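Long-range contacts in lysyl oxidase (Pichia pastoris, PDB 1W7C), which probably oxidises primary amines, including the side-chain amine of peptidyl lysine, to aldehydes using a topaquinone cofactor and a copper ion: residues Y494-L498 against S672-T676; N601-H607 against D643-N649. All coordinates share one frame; numbering follows the deposited sequence.

Contact 1: residues Y494-L498 against S672-T676. With CA (calcium ion), chain D.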
ATOM      1  N   TYR A 494      15.277  -3.839   8.162  1.00 12.40           N
ATOM      2  CA  TYR A 494      14.859  -3.327   9.457  1.00 12.07           C
ATOM      3  C   TYR A 494      14.987  -4.410  10.529  1.00 12.74           C
ATOM      4  O   TYR A 494      14.514  -5.522  10.382  1.00 13.03           O
ATOM      5  CB  TYR A 494      13.403  -2.884   9.402  1.00 13.41           C
ATOM      6  CG  TYR A 494      13.127  -1.669   8.524  1.00 12.35           C
ATOM      7  CD1 TYR A 494      12.980  -1.828   7.153  1.00 12.97           C
ATOM      8  CD2 TYR A 494      13.000  -0.407   9.051  1.00 13.61           C
ATOM      9  CE1 TYR A 494      12.743  -0.723   6.342  1.00 13.75           C
ATOM     10  CE2 TYR A 494      12.756   0.674   8.273  1.00 13.31           C
ATOM     11  CZ  TYR A 494      12.618   0.509   6.908  1.00 13.41           C
ATOM     12  OH  TYR A 494      12.330   1.599   6.109  1.00 15.97           O
ATOM     13  N   LYS A 495      15.604  -4.042  11.645  1.00 12.64           N
ATOM     14  CA  LYS A 495      15.626  -4.880  12.837  1.00 12.16           C
ATOM     15  C   LYS A 495      14.350  -4.599  13.620  1.00 11.95           C
ATOM     16  O   LYS A 495      14.135  -3.463  14.072  1.00 13.51           O
ATOM     17  CB  LYS A 495      16.853  -4.571  13.679  1.00 13.15           C
ATOM     18  CG  LYS A 495      17.049  -5.499  14.847  1.00 14.15           C
ATOM     19  CD  LYS A 495      18.221  -5.019  15.699  1.00 15.35           C
ATOM     20  CE  LYS A 495      18.566  -5.989  16.844  1.00 15.04           C
ATOM     21  NZ  LYS A 495      19.629  -5.367  17.710  1.00 14.67           N
ATOM     22  N   VAL A 496      13.482  -5.598  13.737  1.00 12.50           N
ATOM     23  CA  VAL A 496      12.190  -5.452  14.378  1.00 12.85           C
ATOM     24  C   VAL A 496      12.177  -6.408  15.566  1.00 12.45           C
ATOM     25  O   VAL A 496      11.808  -7.591  15.452  1.00 13.43           O
ATOM     26  CB  VAL A 496      11.030  -5.778  13.384  1.00 13.57           C
ATOM     27  CG1 VAL A 496       9.684  -5.532  14.022  1.00 14.38           C
ATOM     28  CG2 VAL A 496      11.137  -4.971  12.087  1.00 13.75           C
ATOM     29  N   ASP A 497      12.605  -5.912  16.713  1.00 12.97           N
ATOM     30  CA  ASP A 497      12.711  -6.736  17.904  1.00 13.68           C
ATOM     31  C   ASP A 497      11.399  -6.630  18.675  1.00 13.91           C
ATOM     32  O   ASP A 497      11.276  -6.000  19.723  1.00 14.35           O
ATOM     33  CB  ASP A 497      13.925  -6.335  18.726  1.00 13.88           C
ATOM     34  CG  ASP A 497      14.117  -7.170  19.939  1.00 14.55           C
ATOM     35  OD1 ASP A 497      13.442  -8.251  20.064  1.00 13.85           O
ATOM     36  OD2 ASP A 497      14.966  -6.816  20.800  1.00 15.19           O
ATOM     37  N   LEU A 498      10.409  -7.333  18.143  1.00 14.16           N
ATOM     38  CA  LEU A 498       9.107  -7.511  18.784  1.00 13.39           C
ATOM     39  C   LEU A 498       9.340  -8.314  20.058  1.00 13.46           C
ATOM     40  O   LEU A 498      10.045  -9.325  20.011  1.00 12.86           O
ATOM     41  CB  LEU A 498       8.135  -8.272  17.837  1.00 14.21           C
ATOM     42  CG  LEU A 498       7.411  -7.361  16.836  1.00 14.48           C
ATOM     43  CD1 LEU A 498       7.065  -8.164  15.565  1.00 16.10           C
ATOM     44  CD2 LEU A 498       6.171  -6.771  17.439  1.00 14.56           C
ATOM     45  N   SER A 672       6.308  -0.855   2.180  1.00 12.87           N
ATOM     46  CA  SER A 672       5.818  -0.697   3.567  1.00 12.12           C
ATOM     47  C   SER A 672       5.544  -2.079   4.158  1.00 13.66           C
ATOM     48  O   SER A 672       5.314  -3.067   3.443  1.00 12.83           O
ATOM     49  CB  SER A 672       4.537   0.133   3.645  1.00 13.57           C
ATOM     50  OG  SER A 672       3.442  -0.556   3.025  1.00 16.17           O
ATOM     51  N   PHE A 673       5.533  -2.141   5.488  1.00 12.79           N
ATOM     52  CA  PHE A 673       4.975  -3.299   6.187  1.00 12.86           C
ATOM     53  C   PHE A 673       4.259  -2.770   7.442  1.00 11.99           C
ATOM     54  O   PHE A 673       4.500  -1.644   7.895  1.00 13.15           O
ATOM     55  CB  PHE A 673       5.991  -4.371   6.589  1.00 13.19           C
ATOM     56  CG  PHE A 673       7.059  -3.905   7.567  1.00 12.32           C
ATOM     57  CD1 PHE A 673       6.895  -4.032   8.941  1.00 13.42           C
ATOM     58  CD2 PHE A 673       8.256  -3.412   7.097  1.00 13.64           C
ATOM     59  CE1 PHE A 673       7.891  -3.645   9.815  1.00 14.85           C
ATOM     60  CE2 PHE A 673       9.262  -3.040   7.960  1.00 14.51           C
ATOM     61  CZ  PHE A 673       9.083  -3.163   9.338  1.00 14.21           C
ATOM     62  N   MET A 674       3.348  -3.589   7.964  1.00 13.11           N
ATOM     63  CA  MET A 674       2.611  -3.251   9.176  1.00 12.38           C
ATOM     64  C   MET A 674       2.884  -4.326  10.256  1.00 13.37           C
ATOM     65  O   MET A 674       3.108  -5.481   9.973  1.00 12.71           O
ATOM     66  CB  MET A 674       1.100  -3.169   8.941  1.00 13.63           C
ATOM     67  CG  MET A 674       0.626  -1.852   8.391  1.00 16.16           C
ATOM     68  SD  MET A 674      -1.121  -1.855   8.078  1.00 19.38           S
ATOM     69  CE  MET A 674      -1.454  -0.255   8.061  1.00 22.90           C
ATOM     70  N   LEU A 675       2.790  -3.832  11.500  1.00 12.77           N
ATOM     71  CA  LEU A 675       2.776  -4.663  12.688  1.00 13.25           C
ATOM     72  C   LEU A 675       1.416  -4.400  13.319  1.00 12.42           C
ATOM     73  O   LEU A 675       1.143  -3.308  13.800  1.00 13.40           O
ATOM     74  CB  LEU A 675       3.890  -4.231  13.653  1.00 12.72           C
ATOM     75  CG  LEU A 675       5.300  -4.234  13.041  1.00 13.46           C
ATOM     76  CD1 LEU A 675       6.290  -3.784  14.093  1.00 15.84           C
ATOM     77  CD2 LEU A 675       5.696  -5.577  12.445  1.00 13.46           C
ATOM     78  N   THR A 676       0.583  -5.440  13.306  1.00 11.93           N
ATOM     79  CA  THR A 676      -0.811  -5.272  13.721  1.00 13.39           C
ATOM     80  C   THR A 676      -1.214  -6.283  14.786  1.00 12.48           C
ATOM     81  O   THR A 676      -0.838  -7.448  14.716  1.00 13.33           O
ATOM     82  CB  THR A 676      -1.764  -5.233  12.501  1.00 15.32           C
ATOM     83  OG1 THR A 676      -3.078  -4.775  12.905  1.00 16.12           O
ATOM     84  CG2 THR A 676      -1.956  -6.570  11.873  1.00 15.81           C
TER
HETATM   85 CA    CA D 802      12.160  -9.994  20.773  1.00 13.64          CA
HETATM   86  O   HOH W   1      10.751 -11.850  21.436  1.00 13.86           O
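Phe673 drives the edge of its ring into one face of Tyr494 in a T-shaped stack, with ring planes at 76° and centroids 5.7 Å apart. The touching atom is CE2 of Phe673, 4.0 Å from Tyr494 CD1. One atom round the rim, CZ of Phe673 lies 3.9 Å from CG2 of Val496, a methyl that stands oblique to the ring; the two side chains point at one another across the gap. Phe673 carries CG between its backbone N and carbonyl carbon (chi1 62°), which tips the ring obliquely across the gap, so that its CE2-CZ end reaches both Tyr494 and Val496. The two strands lie in facing layers of the beta-sandwich of the copper amine oxidase enzyme domain, their axes 11.3 Å apart and almost parallel at 6°. No hydrogen bond joins them, and large apolar side chains fill the space between. Val496 and Leu675 pass alongside, each pointing toward the other's strand, with CG1 of the valine 3.8 Å from CD1 of the leucine. The other branch of Leu675, CD2, meets CD1 of Leu498 more loosely, at 4.3 Å. Asp497, next in the alternation, points out of the apolar layer, and its OD1 binds a calcium ion at 2.3 Å; the carbonyl O of Leu498 is another ligand.

Contact 2: residues N601-H607 against D643-N649. With CA (calcium ion), chain D.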
ATOM      1  N   ASN A 601      12.767 -12.291   1.955  1.00 12.39           N
ATOM      2  CA  ASN A 601      11.940 -11.201   2.481  1.00 12.49           C
ATOM      3  C   ASN A 601      12.168 -10.869   3.963  1.00 12.40           C
ATOM      4  O   ASN A 601      12.089  -9.718   4.365  1.00 13.05           O
ATOM      5  CB  ASN A 601      10.451 -11.469   2.255  1.00 12.64           C
ATOM      6  CG  ASN A 601      10.046 -11.504   0.808  1.00 13.82           C
ATOM      7  OD1 ASN A 601       9.388 -12.470   0.378  1.00 15.71           O
ATOM      8  ND2 ASN A 601      10.371 -10.476   0.065  1.00 14.78           N
ATOM      9  N   LEU A 602      12.403 -11.916   4.768  1.00 13.13           N
ATOM     10  CA  LEU A 602      12.588 -11.730   6.193  1.00 13.23           C
ATOM     11  C   LEU A 602      13.316 -12.926   6.808  1.00 13.65           C
ATOM     12  O   LEU A 602      13.331 -14.042   6.267  1.00 14.02           O
ATOM     13  CB  LEU A 602      11.324 -11.385   6.922  1.00 21.51           C
ATOM     14  CG  LEU A 602      10.276 -12.171   7.637  1.00 35.87           C
ATOM     15  CD1 LEU A 602      10.729 -13.081   8.699  1.00 24.11           C
ATOM     16  CD2 LEU A 602       9.349 -11.139   8.302  1.00 28.57           C
ATOM     17  N   PHE A 603      13.965 -12.647   7.936  1.00 13.15           N
ATOM     18  CA  PHE A 603      14.642 -13.665   8.710  1.00 13.23           C
ATOM     19  C   PHE A 603      14.235 -13.536  10.161  1.00 13.18           C
ATOM     20  O   PHE A 603      14.017 -12.441  10.668  1.00 14.78           O
ATOM     21  CB  PHE A 603      16.161 -13.476   8.642  1.00 14.04           C
ATOM     22  CG  PHE A 603      16.760 -13.783   7.289  1.00 12.89           C
ATOM     23  CD1 PHE A 603      16.843 -12.791   6.313  1.00 14.08           C
ATOM     24  CD2 PHE A 603      17.196 -15.033   6.985  1.00 13.81           C
ATOM     25  CE1 PHE A 603      17.361 -13.099   5.061  1.00 14.99           C
ATOM     26  CE2 PHE A 603      17.732 -15.332   5.753  1.00 16.12           C
ATOM     27  CZ  PHE A 603      17.791 -14.371   4.768  1.00 15.23           C
ATOM     28  N   LEU A 604      14.115 -14.679  10.830  1.00 13.48           N
ATOM     29  CA  LEU A 604      13.856 -14.722  12.290  1.00 13.88           C
ATOM     30  C   LEU A 604      15.055 -15.294  12.996  1.00 13.92           C
ATOM     31  O   LEU A 604      15.537 -16.376  12.597  1.00 15.97           O
ATOM     32  CB  LEU A 604      12.648 -15.631  12.541  1.00 15.42           C
ATOM     33  CG  LEU A 604      11.346 -15.171  11.879  1.00 15.34           C
ATOM     34  CD1 LEU A 604      10.269 -16.235  12.050  1.00 21.32           C
ATOM     35  CD2 LEU A 604      10.836 -13.861  12.416  1.00 18.02           C
ATOM     36  N   THR A 605      15.583 -14.593  13.997  1.00 13.59           N
ATOM     37  CA  THR A 605      16.713 -15.090  14.753  1.00 14.21           C
ATOM     38  C   THR A 605      16.489 -14.973  16.239  1.00 13.63           C
ATOM     39  O   THR A 605      15.630 -14.211  16.714  1.00 13.67           O
ATOM     40  CB  THR A 605      18.005 -14.355  14.404  1.00 14.71           C
ATOM     41  OG1 THR A 605      17.892 -12.984  14.833  1.00 14.70           O
ATOM     42  CG2 THR A 605      18.297 -14.383  12.882  1.00 15.54           C
ATOM     43  N   LYS A 606      17.306 -15.693  17.002  1.00 14.25           N
ATOM     44  CA  LYS A 606      17.364 -15.541  18.446  1.00 14.28           C
ATOM     45  C   LYS A 606      18.113 -14.264  18.775  1.00 14.33           C
ATOM     46  O   LYS A 606      19.229 -14.060  18.335  1.00 14.76           O
ATOM     47  CB  LYS A 606      18.008 -16.784  19.066  1.00 16.19           C
ATOM     48  CG  LYS A 606      18.302 -16.704  20.530  1.00 18.94           C
ATOM     49  CD  LYS A 606      19.068 -17.971  20.992  1.00 25.87           C
ATOM     50  CE  LYS A 606      19.486 -17.939  22.396  1.00 42.09           C
ATOM     51  NZ  LYS A 606      20.044 -19.248  22.725  1.00 39.38           N
ATOM     52  N   HIS A 607      17.521 -13.437  19.611  1.00 14.38           N
ATOM     53  CA  HIS A 607      18.135 -12.179  20.002  1.00 14.07           C
ATOM     54  C   HIS A 607      19.488 -12.418  20.649  1.00 15.39           C
ATOM     55  O   HIS A 607      19.604 -13.271  21.526  1.00 15.54           O
ATOM     56  CB  HIS A 607      17.291 -11.424  21.010  1.00 14.73           C
ATOM     57  CG  HIS A 607      17.898 -10.116  21.404  1.00 15.61           C
ATOM     58  ND1 HIS A 607      18.848 -10.005  22.395  1.00 17.13           N
ATOM     59  CD2 HIS A 607      17.803  -8.897  20.833  1.00 15.65           C
ATOM     60  CE1 HIS A 607      19.281  -8.755  22.442  1.00 17.95           C
ATOM     61  NE2 HIS A 607      18.636  -8.051  21.522  1.00 16.45           N
ATOM     62  N   ASP A 643      13.608 -15.233  22.864  1.00 14.98           N
ATOM     63  CA  ASP A 643      13.540 -13.832  22.425  1.00 14.46           C
ATOM     64  C   ASP A 643      13.904 -13.804  20.946  1.00 13.94           C
ATOM     65  O   ASP A 643      15.028 -14.172  20.559  1.00 14.75           O
ATOM     66  CB  ASP A 643      14.518 -13.023  23.243  1.00 14.99           C
ATOM     67  CG  ASP A 643      14.431 -11.563  22.978  1.00 14.77           C
ATOM     68  OD1 ASP A 643      13.739 -11.156  22.019  1.00 14.45           O
ATOM     69  OD2 ASP A 643      15.023 -10.738  23.738  1.00 17.02           O
ATOM     70  N   ILE A 644      12.925 -13.451  20.121  1.00 14.19           N
ATOM     71  CA  ILE A 644      13.036 -13.480  18.675  1.00 13.05           C
ATOM     72  C   ILE A 644      13.198 -12.047  18.186  1.00 12.78           C
ATOM     73  O   ILE A 644      12.622 -11.082  18.730  1.00 13.67           O
ATOM     74  CB  ILE A 644      11.759 -14.133  18.068  1.00 13.60           C
ATOM     75  CG1 ILE A 644      11.634 -15.581  18.546  1.00 14.70           C
ATOM     76  CG2 ILE A 644      11.785 -14.068  16.531  1.00 15.34           C
ATOM     77  CD1 ILE A 644      10.351 -16.263  18.173  1.00 15.27           C
ATOM     78  N   VAL A 645      13.997 -11.925  17.128  1.00 13.41           N
ATOM     79  CA  VAL A 645      14.117 -10.693  16.356  1.00 13.62           C
ATOM     80  C   VAL A 645      13.722 -11.029  14.902  1.00 12.29           C
ATOM     81  O   VAL A 645      14.142 -12.060  14.354  1.00 13.91           O
ATOM     82  CB  VAL A 645      15.588 -10.177  16.341  1.00 14.29           C
ATOM     83  CG1 VAL A 645      15.745  -8.941  15.485  1.00 14.90           C
ATOM     84  CG2 VAL A 645      16.085  -9.968  17.742  1.00 14.80           C
ATOM     85  N   ALA A 646      12.874 -10.171  14.316  1.00 13.29           N
ATOM     86  CA  ALA A 646      12.566 -10.272  12.895  1.00 13.42           C
ATOM     87  C   ALA A 646      13.371  -9.206  12.167  1.00 12.46           C
ATOM     88  O   ALA A 646      13.350  -8.065  12.505  1.00 16.07           O
ATOM     89  CB  ALA A 646      11.081 -10.092  12.630  1.00 14.13           C
ATOM     90  N   TRP A 647      14.065  -9.649  11.131  1.00 13.19           N
ATOM     91  CA  TRP A 647      14.849  -8.753  10.260  1.00 13.24           C
ATOM     92  C   TRP A 647      14.036  -8.721   8.959  1.00 11.17           C
ATOM     93  O   TRP A 647      14.004  -9.721   8.222  1.00 13.77           O
ATOM     94  CB  TRP A 647      16.266  -9.348  10.040  1.00 13.56           C
ATOM     95  CG  TRP A 647      17.025  -9.632  11.307  1.00 13.84           C
ATOM     96  CD1 TRP A 647      16.955 -10.774  11.999  1.00 13.96           C
ATOM     97  CD2 TRP A 647      17.999  -8.800  11.989  1.00 13.52           C
ATOM     98  NE1 TRP A 647      17.758 -10.701  13.109  1.00 15.03           N
ATOM     99  CE2 TRP A 647      18.416  -9.504  13.128  1.00 13.78           C
ATOM    100  CE3 TRP A 647      18.501  -7.514  11.781  1.00 14.34           C
ATOM    101  CZ2 TRP A 647      19.366  -9.009  14.021  1.00 14.60           C
ATOM    102  CZ3 TRP A 647      19.451  -7.008  12.663  1.00 14.02           C
ATOM    103  CH2 TRP A 647      19.867  -7.752  13.792  1.00 14.65           C
ATOM    104  N   VAL A 648      13.354  -7.586   8.743  1.00 12.30           N
ATOM    105  CA  VAL A 648      12.337  -7.447   7.735  1.00 12.22           C
ATOM    106  C   VAL A 648      12.831  -6.562   6.619  1.00 12.76           C
ATOM    107  O   VAL A 648      13.332  -5.476   6.864  1.00 12.86           O
ATOM    108  CB  VAL A 648      11.029  -6.863   8.321  1.00 13.40           C
ATOM    109  CG1 VAL A 648       9.999  -6.794   7.252  1.00 13.19           C
ATOM    110  CG2 VAL A 648      10.557  -7.701   9.506  1.00 15.54           C
ATOM    111  N   ASN A 649      12.729  -7.034   5.374  1.00 12.35           N
ATOM    112  CA  ASN A 649      13.170  -6.276   4.228  1.00 12.60           C
ATOM    113  C   ASN A 649      12.045  -5.618   3.440  1.00 12.02           C
ATOM    114  O   ASN A 649      10.951  -6.177   3.274  1.00 13.05           O
ATOM    115  CB  ASN A 649      13.977  -7.161   3.275  1.00 12.30           C
ATOM    116  CG  ASN A 649      15.225  -7.667   3.910  1.00 13.20           C
ATOM    117  OD1 ASN A 649      15.850  -6.958   4.718  1.00 14.57           O
ATOM    118  ND2 ASN A 649      15.605  -8.902   3.569  1.00 14.01           N
TER
HETATM  119 CA    CA D 802      12.160  -9.994  20.773  1.00 13.64          CA
HETATM  120  O   HOH W   2      11.366  -8.049   1.162  1.00 15.68           O
HETATM  121  O   HOH W   1      10.751 -11.850  21.436  1.00 13.86           O
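The carbonyl oxygen of Phe603 is gripped from the neighbouring strand by the backbone N-H of Trp647, at 2.8 Å between O and N and almost straight (177°). A weaker CA-H contact from Ala646 adds to it, CA lying 3.4 Å from the same Phe603 O. The indole of Trp647 runs back past Val645 and leans across to strand 602-606, giving NE1-H to Thr605 OG1 at 2.9 Å, a diagonal bond to the residue two beyond its ladder partner Phe603. The hydroxyl lies in the indole plane, at the ring edge; chi1 of 66° turns OG1 of Thr605 toward NE1. The buried indole N-H is thus satisfied, and the threonine methyl CG2 packs against the indole, while Val645 CG1 sits 3.5 Å above the ring plane toward its rim. On the sheet face carrying Leu602, Leu604, Ala646 and Val648, CD2 of Leu604 rests 3.8 Å from Ala646 CB, and Leu602 CD2 packs against Val648 CG2. His607 and Asp643 run alongside one another, ring and carboxylate planes 12° apart, and His607 CD2 touches Val645 CG2. Asp643 OD2 makes a salt bridge to Lys65. At the opposite end, a water accepts from Asn601 ND2 and donates to Asn649 O; Asn601 OD1 accepts from Trp547 N, and Asn601 and Leu602 form a classic beta bulge against Ile545. Phe603-Trp647 and Thr605-Val645 exchange paired N-H...O bonds, alternating with the non-hydrogen-bonded pairs Leu602-Val648, Leu604-Ala646 and Lys606-Ile644; His607 N to Asp643 O and Asn649 N to Asn601 O continue the bonding at the two ends. This regular antiparallel ladder of the enzyme domain delivers Asp643 OD1 (2.3 Å from the metal) and Ile644 O to a calcium site, whose bound water accepts from Ile644 N.

Contacts 1 and 2 share a seam, because strands 488-498 and 642-654 are antiparallel neighbours: Val496 N lies 2.8 Å from Ala646 O, and Tyr494 N 2.9 Å from Val648 O, both probable hydrogen bonds. The centres of the contacts are about 10 Å apart. Their shared calcium ion takes Asp497 and Leu498 from contact 1, Asp643 and Ile644 from contact 2, with Asp499 and one water completing the site; Asp497 OD1 and Ile644 O stand 3.2 Å apart around it. Followed the other way, the same two strands carry the copper ligands His488, His490 and His654, so the pair joins the calcium site to the copper centre.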